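Local coordinates for PlaB phospholipase (Legionella pneumophila, PDB 6ZTI), which is a virulence phospholipase of the alpha/beta hydrolase class, cleaving phospholipids with an activity controlled by NAD(H)-mediated tetramerization, at residues Gly58-Phe63 and His99-Pro104; Ile105-Met110 and Pro131-Ser136. All blocks are in the same frame, centred on the assembly; numbering follows the deposited sequence.

Contact 1. Residues Gly58-Phe63 and His99-Pro104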
ATOM      1  N   GLY B  58     -11.945 -32.220  20.374  1.00 11.50           N
ATOM      2  CA  GLY B  58     -12.242 -31.333  19.269  1.00 14.09           C
ATOM      3  C   GLY B  58     -11.034 -31.175  18.366  1.00 14.41           C
ATOM      4  O   GLY B  58      -9.889 -31.239  18.809  1.00 18.03           O
ATOM      5  N   ARG B  59     -11.295 -31.034  17.065  1.00 10.83           N
ATOM      6  CA  ARG B  59     -10.252 -30.687  16.104  1.00 21.11           C
ATOM      7  C   ARG B  59     -10.851 -29.742  15.074  1.00 21.35           C
ATOM      8  O   ARG B  59     -11.869 -30.062  14.445  1.00 11.39           O
ATOM      9  CB  ARG B  59      -9.651 -31.934  15.439  1.00 19.35           C
ATOM     10  CG  ARG B  59     -10.591 -32.753  14.567  1.00 19.89           C
ATOM     11  CD  ARG B  59      -9.908 -34.042  14.109  1.00 26.87           C
ATOM     12  NE  ARG B  59     -10.689 -34.729  13.086  1.00 24.20           N
ATOM     13  CZ  ARG B  59     -11.728 -35.520  13.343  1.00 24.72           C
ATOM     14  NH1 ARG B  59     -12.118 -35.738  14.592  1.00 24.86           N
ATOM     15  NH2 ARG B  59     -12.381 -36.096  12.345  1.00 16.71           N
ATOM     16  N   TYR B  60     -10.244 -28.563  14.934  1.00 15.37           N
ATOM     17  CA  TYR B  60     -10.668 -27.563  13.971  1.00 16.04           C
ATOM     18  C   TYR B  60      -9.453 -27.083  13.194  1.00 15.40           C
ATOM     19  O   TYR B  60      -8.305 -27.359  13.553  1.00 17.24           O
ATOM     20  CB  TYR B  60     -11.401 -26.387  14.648  1.00 13.21           C
ATOM     21  CG  TYR B  60     -10.570 -25.519  15.579  1.00 11.13           C
ATOM     22  CD1 TYR B  60      -9.827 -24.454  15.089  1.00 12.47           C
ATOM     23  CD2 TYR B  60     -10.559 -25.741  16.953  1.00 14.55           C
ATOM     24  CE1 TYR B  60      -9.074 -23.657  15.928  1.00 12.90           C
ATOM     25  CE2 TYR B  60      -9.808 -24.933  17.805  1.00  8.93           C
ATOM     26  CZ  TYR B  60      -9.070 -23.901  17.286  1.00 12.18           C
ATOM     27  OH  TYR B  60      -8.321 -23.107  18.126  1.00 13.00           O
ATOM     28  N   ILE B  61      -9.724 -26.378  12.104  1.00 15.97           N
ATOM     29  CA  ILE B  61      -8.704 -25.993  11.139  1.00 17.60           C
ATOM     30  C   ILE B  61      -8.302 -24.554  11.418  1.00 20.05           C
ATOM     31  O   ILE B  61      -9.091 -23.623  11.214  1.00 17.51           O
ATOM     32  CB  ILE B  61      -9.202 -26.154   9.701  1.00 12.91           C
ATOM     33  CG1 ILE B  61      -9.721 -27.571   9.475  1.00 20.88           C
ATOM     34  CG2 ILE B  61      -8.080 -25.805   8.726  1.00 18.23           C
ATOM     35  CD1 ILE B  61      -8.685 -28.643   9.675  1.00 22.85           C
ATOM     36  N   SER B  62      -7.059 -24.376  11.851  1.00 22.18           N
ATOM     37  CA  SER B  62      -6.510 -23.068  12.170  1.00 17.89           C
ATOM     38  C   SER B  62      -5.469 -22.610  11.161  1.00 33.32           C
ATOM     39  O   SER B  62      -4.870 -21.545  11.346  1.00 30.10           O
ATOM     40  CB  SER B  62      -5.881 -23.101  13.568  1.00 25.09           C
ATOM     41  OG  SER B  62      -5.058 -24.252  13.708  1.00 33.82           O
ATOM     42  N   PHE B  63      -5.226 -23.386  10.107  1.00 25.46           N
ATOM     43  CA  PHE B  63      -4.167 -23.087   9.153  1.00 23.66           C
ATOM     44  C   PHE B  63      -4.701 -22.842   7.744  1.00 29.45           C
ATOM     45  O   PHE B  63      -3.958 -22.998   6.770  1.00 32.55           O
ATOM     46  CB  PHE B  63      -3.144 -24.225   9.158  1.00 20.63           C
ATOM     47  CG  PHE B  63      -3.766 -25.587   9.145  1.00 23.83           C
ATOM     48  CD1 PHE B  63      -4.218 -26.137   7.961  1.00 24.06           C
ATOM     49  CD2 PHE B  63      -3.907 -26.315  10.320  1.00 23.94           C
ATOM     50  CE1 PHE B  63      -4.806 -27.390   7.938  1.00 24.70           C
ATOM     51  CE2 PHE B  63      -4.494 -27.576  10.304  1.00 28.74           C
ATOM     52  CZ  PHE B  63      -4.943 -28.112   9.112  1.00 26.13           C
ATOM     53  N   HIS B  99      -8.047 -24.319  25.022  1.00  8.30           N
ATOM     54  CA  HIS B  99      -6.700 -23.785  25.116  1.00  8.09           C
ATOM     55  C   HIS B  99      -6.549 -22.710  24.054  1.00 10.63           C
ATOM     56  O   HIS B  99      -7.029 -22.862  22.924  1.00  9.50           O
ATOM     57  CB  HIS B  99      -5.634 -24.890  24.942  1.00  9.81           C
ATOM     58  CG  HIS B  99      -4.219 -24.401  25.041  1.00  9.45           C
ATOM     59  ND1 HIS B  99      -3.306 -24.565  24.022  1.00  9.09           N
ATOM     60  CD2 HIS B  99      -3.560 -23.758  26.035  1.00 13.16           C
ATOM     61  CE1 HIS B  99      -2.148 -24.039  24.381  1.00 12.12           C
ATOM     62  NE2 HIS B  99      -2.273 -23.544  25.600  1.00 11.00           N
ATOM     63  N   SER B 100      -5.923 -21.603  24.442  1.00 10.56           N
ATOM     64  CA  SER B 100      -5.566 -20.531  23.523  1.00  9.24           C
ATOM     65  C   SER B 100      -6.809 -20.053  22.773  1.00 10.32           C
ATOM     66  O   SER B 100      -7.770 -19.604  23.409  1.00 11.47           O
ATOM     67  CB  SER B 100      -4.425 -21.045  22.636  1.00 11.79           C
ATOM     68  OG  SER B 100      -3.970 -20.053  21.745  1.00 25.93           O
ATOM     69  N   THR B 101      -6.819 -20.114  21.444  1.00 13.36           N
ATOM     70  CA  THR B 101      -7.930 -19.560  20.677  1.00 11.64           C
ATOM     71  C   THR B 101      -9.238 -20.289  20.928  1.00 11.79           C
ATOM     72  O   THR B 101     -10.307 -19.727  20.667  1.00  7.93           O
ATOM     73  CB  THR B 101      -7.604 -19.603  19.177  1.00 15.46           C
ATOM     74  OG1 THR B 101      -6.234 -19.252  18.975  1.00 24.40           O
ATOM     75  CG2 THR B 101      -8.479 -18.619  18.410  1.00 24.89           C
ATOM     76  N   GLY B 102      -9.188 -21.536  21.399  1.00 11.45           N
ATOM     77  CA  GLY B 102     -10.417 -22.261  21.657  1.00 11.98           C
ATOM     78  C   GLY B 102     -11.366 -21.532  22.596  1.00 11.34           C
ATOM     79  O   GLY B 102     -12.587 -21.696  22.501  1.00 13.97           O
ATOM     80  N   GLY B 103     -10.829 -20.735  23.514  1.00 10.55           N
ATOM     81  CA  GLY B 103     -11.645 -19.962  24.424  1.00 11.54           C
ATOM     82  C   GLY B 103     -12.503 -18.963  23.674  1.00 10.16           C
ATOM     83  O   GLY B 103     -13.731 -19.050  23.665  1.00  8.25           O
ATOM     84  N   PRO B 104     -11.859 -17.992  23.025  1.00  8.84           N
ATOM     85  CA  PRO B 104     -12.593 -17.054  22.169  1.00 14.62           C
ATOM     86  C   PRO B 104     -13.578 -17.714  21.225  1.00 13.27           C
ATOM     87  O   PRO B 104     -14.633 -17.133  20.937  1.00 10.18           O
ATOM     88  CB  PRO B 104     -11.467 -16.357  21.397  1.00 20.59           C
ATOM     89  CG  PRO B 104     -10.328 -16.346  22.333  1.00 12.15           C
ATOM     90  CD  PRO B 104     -10.433 -17.636  23.134  1.00 11.04           C
TER
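Tyr60 OH ends against the turn that follows strand 93-99, resting against Thr101 and the backbone N of Gly102. It lies 3.7 Å from Thr101 CB, and Gly102 N is 3.7 Å from the same Tyr60 OH. These are van der Waals contacts. The polar partner of the hydroxyl is the carbonyl O of His22, to which it is hydrogen-bonded. The His22 ring also stacks on the tyrosine ring, so both ring and hydroxyl are held by one residue. Tyr60 CG sits between the backbone N and the carbonyl carbon (chi1 66°), which turns the ring from strand 55-60, outermost within this chain, toward the turn. The side chains of Tyr60 and Thr101 cross at about a right angle, and the hydroxyl end alone makes the contact. The two segments bury little of each other, about 80 Å². The turn itself is type II', from His99 to Gly102, closed by Gly102 N to His99 O at 3.0 Å. Ser100 at its tip has phi 55° and psi -121°, an unusual pairing for a residue with a side chain. Its OG makes a weak hydrogen bond to His266 NE2. The strand-turn-helix course and the Ser100 backbone angles are those of the nucleophile elbow of alpha/beta hydrolases. Ser100-Thr101-Gly102 fits the Ser-X-Gly half of its Gly-X-Ser-X-Gly motif, with Ser100 probably the nucleophile.

Contact 2. Residues Ile105-Met110 and Pro131-Ser136; sequences IVRKWM and PANHGS
Arg107 of helix segment 105-110 reaches Asn133 with the end of its side chain. Its CG lies beside the backbone N, and the chain then bends at chi3 (-63°), which brings the guanidinium edge up to the amide. NE donates to Asn133 OD1 at 2.9 Å. NH2 makes a second, weak bond to the same Asn133 OD1 at 3.0 Å. One oxygen is thus held by two donors of one guanidinium. The two flat groups stand steeply to each other, their planes 79° apart. NE approaches well above the carbonyl plane of the amide, 59° out of it. NH2 has a stronger partner in Asn177 OD1, and Asn177 ND2 in turn binds Asn133 O. Asn133 ND2 bonds to Thr226 O, which fixes which way the amide is turned. Asn133 lies in a type I turn from Ala132 to Gly135, closed by Gly135 N to Ala132 O at 3.1 Å. Further along the helix, Trp109 NE1 bonds to Asp77 OD1, and Met110 packs on Trp180. The bonds tie helix 102-114 to the loop after strand 123-129. Helix 171-180 supplies Asn177 and also Trp180, which makes a cation-pi contact with Arg107, while Val106 and Met110 pack on Leu126 of strand 123-129.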
ATOM      1  N   ILE B 105     -13.268 -18.909  20.737  1.00 11.88           N
ATOM      2  CA  ILE B 105     -14.114 -19.555  19.732  1.00 11.74           C
ATOM      3  C   ILE B 105     -15.406 -20.050  20.368  1.00 10.03           C
ATOM      4  O   ILE B 105     -16.506 -19.814  19.849  1.00  9.30           O
ATOM      5  CB  ILE B 105     -13.341 -20.697  19.045  1.00 10.43           C
ATOM      6  CG1 ILE B 105     -12.418 -20.127  17.974  1.00  9.44           C
ATOM      7  CG2 ILE B 105     -14.284 -21.721  18.417  1.00 17.33           C
ATOM      8  CD1 ILE B 105     -11.269 -21.050  17.568  1.00 20.11           C
ATOM      9  N   VAL B 106     -15.297 -20.726  21.513  1.00  8.37           N
ATOM     10  CA  VAL B 106     -16.492 -21.171  22.218  1.00 13.89           C
ATOM     11  C   VAL B 106     -17.316 -19.980  22.696  1.00 11.55           C
ATOM     12  O   VAL B 106     -18.550 -20.054  22.734  1.00 12.36           O
ATOM     13  CB  VAL B 106     -16.104 -22.105  23.377  1.00 13.27           C
ATOM     14  CG1 VAL B 106     -17.317 -22.435  24.244  1.00 18.45           C
ATOM     15  CG2 VAL B 106     -15.491 -23.385  22.816  1.00 11.83           C
ATOM     16  N   ARG B 107     -16.664 -18.864  23.046  1.00 11.43           N
ATOM     17  CA  ARG B 107     -17.410 -17.680  23.456  1.00  7.78           C
ATOM     18  C   ARG B 107     -18.158 -17.051  22.284  1.00  8.01           C
ATOM     19  O   ARG B 107     -19.236 -16.487  22.474  1.00 15.13           O
ATOM     20  CB  ARG B 107     -16.482 -16.652  24.090  1.00  8.12           C
ATOM     21  CG  ARG B 107     -15.892 -17.080  25.452  1.00  7.83           C
ATOM     22  CD  ARG B 107     -15.439 -15.891  26.235  1.00 14.59           C
ATOM     23  NE  ARG B 107     -14.365 -15.150  25.581  1.00 13.67           N
ATOM     24  CZ  ARG B 107     -14.437 -13.890  25.161  1.00  8.31           C
ATOM     25  NH1 ARG B 107     -15.551 -13.166  25.285  1.00 12.94           N
ATOM     26  NH2 ARG B 107     -13.366 -13.345  24.599  1.00  9.52           N
ATOM     27  N   LYS B 108     -17.578 -17.092  21.083  1.00  7.94           N
ATOM     28  CA  LYS B 108     -18.284 -16.643  19.890  1.00  8.32           C
ATOM     29  C   LYS B 108     -19.455 -17.565  19.565  1.00  9.13           C
ATOM     30  O   LYS B 108     -20.531 -17.101  19.164  1.00  9.07           O
ATOM     31  CB  LYS B 108     -17.299 -16.582  18.721  1.00  8.59           C
ATOM     32  CG  LYS B 108     -17.907 -16.180  17.401  1.00  8.87           C
ATOM     33  CD  LYS B 108     -18.446 -14.765  17.389  1.00  9.29           C
ATOM     34  CE  LYS B 108     -18.971 -14.397  15.992  1.00 13.42           C
ATOM     35  NZ  LYS B 108     -19.659 -13.103  15.969  1.00 21.88           N
ATOM     36  N   TRP B 109     -19.261 -18.876  19.722  1.00  8.79           N
ATOM     37  CA  TRP B 109     -20.356 -19.820  19.535  1.00 11.73           C
ATOM     38  C   TRP B 109     -21.505 -19.536  20.497  1.00 11.98           C
ATOM     39  O   TRP B 109     -22.671 -19.468  20.084  1.00 12.29           O
ATOM     40  CB  TRP B 109     -19.839 -21.246  19.717  1.00  8.68           C
ATOM     41  CG  TRP B 109     -20.946 -22.248  19.844  1.00  9.18           C
ATOM     42  CD1 TRP B 109     -21.710 -22.761  18.838  1.00 10.47           C
ATOM     43  CD2 TRP B 109     -21.421 -22.847  21.053  1.00 11.86           C
ATOM     44  NE1 TRP B 109     -22.635 -23.641  19.348  1.00 13.16           N
ATOM     45  CE2 TRP B 109     -22.480 -23.713  20.705  1.00 11.65           C
ATOM     46  CE3 TRP B 109     -21.062 -22.732  22.393  1.00 14.12           C
ATOM     47  CZ2 TRP B 109     -23.174 -24.457  21.651  1.00 14.05           C
ATOM     48  CZ3 TRP B 109     -21.749 -23.477  23.332  1.00 18.10           C
ATOM     49  CH2 TRP B 109     -22.790 -24.328  22.958  1.00 18.89           C
ATOM     50  N   MET B 110     -21.194 -19.368  21.790  1.00  9.02           N
ATOM     51  CA  MET B 110     -22.214 -18.962  22.750  1.00 12.12           C
ATOM     52  C   MET B 110     -22.925 -17.692  22.285  1.00 10.30           C
ATOM     53  O   MET B 110     -24.148 -17.583  22.383  1.00 10.26           O
ATOM     54  CB  MET B 110     -21.586 -18.733  24.131  1.00  9.37           C
ATOM     55  CG  MET B 110     -21.085 -19.993  24.811  1.00 15.85           C
ATOM     56  SD  MET B 110     -20.074 -19.696  26.278  1.00 14.14           S
ATOM     57  CE  MET B 110     -21.303 -18.890  27.315  1.00 21.09           C
ATOM     58  N   PRO B 131      -6.483 -18.495  27.517  1.00 11.63           N
ATOM     59  CA  PRO B 131      -7.234 -18.000  26.355  1.00  9.28           C
ATOM     60  C   PRO B 131      -6.781 -16.621  25.929  1.00  5.30           C
ATOM     61  O   PRO B 131      -6.508 -15.759  26.767  1.00  9.39           O
ATOM     62  CB  PRO B 131      -8.672 -17.946  26.873  1.00  8.74           C
ATOM     63  CG  PRO B 131      -8.477 -17.579  28.309  1.00  9.67           C
ATOM     64  CD  PRO B 131      -7.263 -18.352  28.759  1.00  9.36           C
ATOM     65  N   ALA B 132      -6.751 -16.402  24.609  1.00  9.22           N
ATOM     66  CA  ALA B 132      -6.388 -15.099  24.038  1.00 13.41           C
ATOM     67  C   ALA B 132      -7.630 -14.209  23.936  1.00 10.15           C
ATOM     68  O   ALA B 132      -7.990 -13.695  22.877  1.00  8.55           O
ATOM     69  CB  ALA B 132      -5.722 -15.278  22.679  1.00 12.27           C
ATOM     70  N   ASN B 133      -8.279 -14.015  25.086  1.00  7.52           N
ATOM     71  CA  ASN B 133      -9.586 -13.365  25.091  1.00  4.47           C
ATOM     72  C   ASN B 133      -9.511 -11.905  24.680  1.00  7.68           C
ATOM     73  O   ASN B 133     -10.476 -11.384  24.113  1.00  7.99           O
ATOM     74  CB  ASN B 133     -10.235 -13.503  26.460  1.00  4.49           C
ATOM     75  CG  ASN B 133     -10.851 -14.870  26.658  1.00  7.05           C
ATOM     76  OD1 ASN B 133     -11.491 -15.420  25.755  1.00 10.09           O
ATOM     77  ND2 ASN B 133     -10.647 -15.437  27.829  1.00  8.19           N
ATOM     78  N   HIS B 134      -8.397 -11.225  24.954  1.00  6.69           N
ATOM     79  CA  HIS B 134      -8.207  -9.859  24.489  1.00  5.26           C
ATOM     80  C   HIS B 134      -7.077  -9.768  23.464  1.00  5.01           C
ATOM     81  O   HIS B 134      -6.529  -8.686  23.247  1.00  9.56           O
ATOM     82  CB  HIS B 134      -7.945  -8.923  25.670  1.00  5.64           C
ATOM     83  CG  HIS B 134      -9.061  -8.888  26.667  1.00  8.30           C
ATOM     84  ND1 HIS B 134     -10.156  -8.053  26.543  1.00  9.16           N
ATOM     85  CD2 HIS B 134      -9.256  -9.595  27.802  1.00  7.51           C
ATOM     86  CE1 HIS B 134     -10.972  -8.252  27.561  1.00  5.29           C
ATOM     87  NE2 HIS B 134     -10.443  -9.175  28.346  1.00  6.32           N
ATOM     88  N   GLY B 135      -6.707 -10.887  22.848  1.00  6.27           N
ATOM     89  CA  GLY B 135      -5.754 -10.901  21.751  1.00 10.15           C
ATOM     90  C   GLY B 135      -4.372 -11.359  22.180  1.00  9.35           C
ATOM     91  O   GLY B 135      -4.086 -11.593  23.358  1.00  8.60           O
ATOM     92  N   SER B 136      -3.499 -11.471  21.178  1.00  7.38           N
ATOM     93  CA  SER B 136      -2.100 -11.846  21.344  1.00  8.85           C
ATOM     94  C   SER B 136      -1.226 -10.833  20.623  1.00  6.62           C
ATOM     95  O   SER B 136      -1.449 -10.549  19.445  1.00  4.94           O
ATOM     96  CB  SER B 136      -1.810 -13.240  20.781  1.00 10.15           C
ATOM     97  OG  SER B 136      -0.409 -13.453  20.668  1.00 12.45           O
TER

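Overall arrangement
Contacts 1 and 2 follow each other along the chain, and their centres are about 9 Å apart. They share helix 102-114: contact 1 uses its start and the turn before it, contact 2 its next turns. They also touch directly. Pro104 CD packs 3.6 Å from Asn133 OD1, and Tyr60 CZ lies 3.6 Å from Ile105 CD1. Both lie in the domain built round the six-stranded parallel sheet, away from the NAD pockets. The turn and the helix after it are continuous, so the start of the helix meets strand 55-60 and its next turn meets the loop after strand 123-129. Strand 55-60, outermost within this chain, pairs antiparallel with a strand of a second subunit, so the sheet continues across the interface.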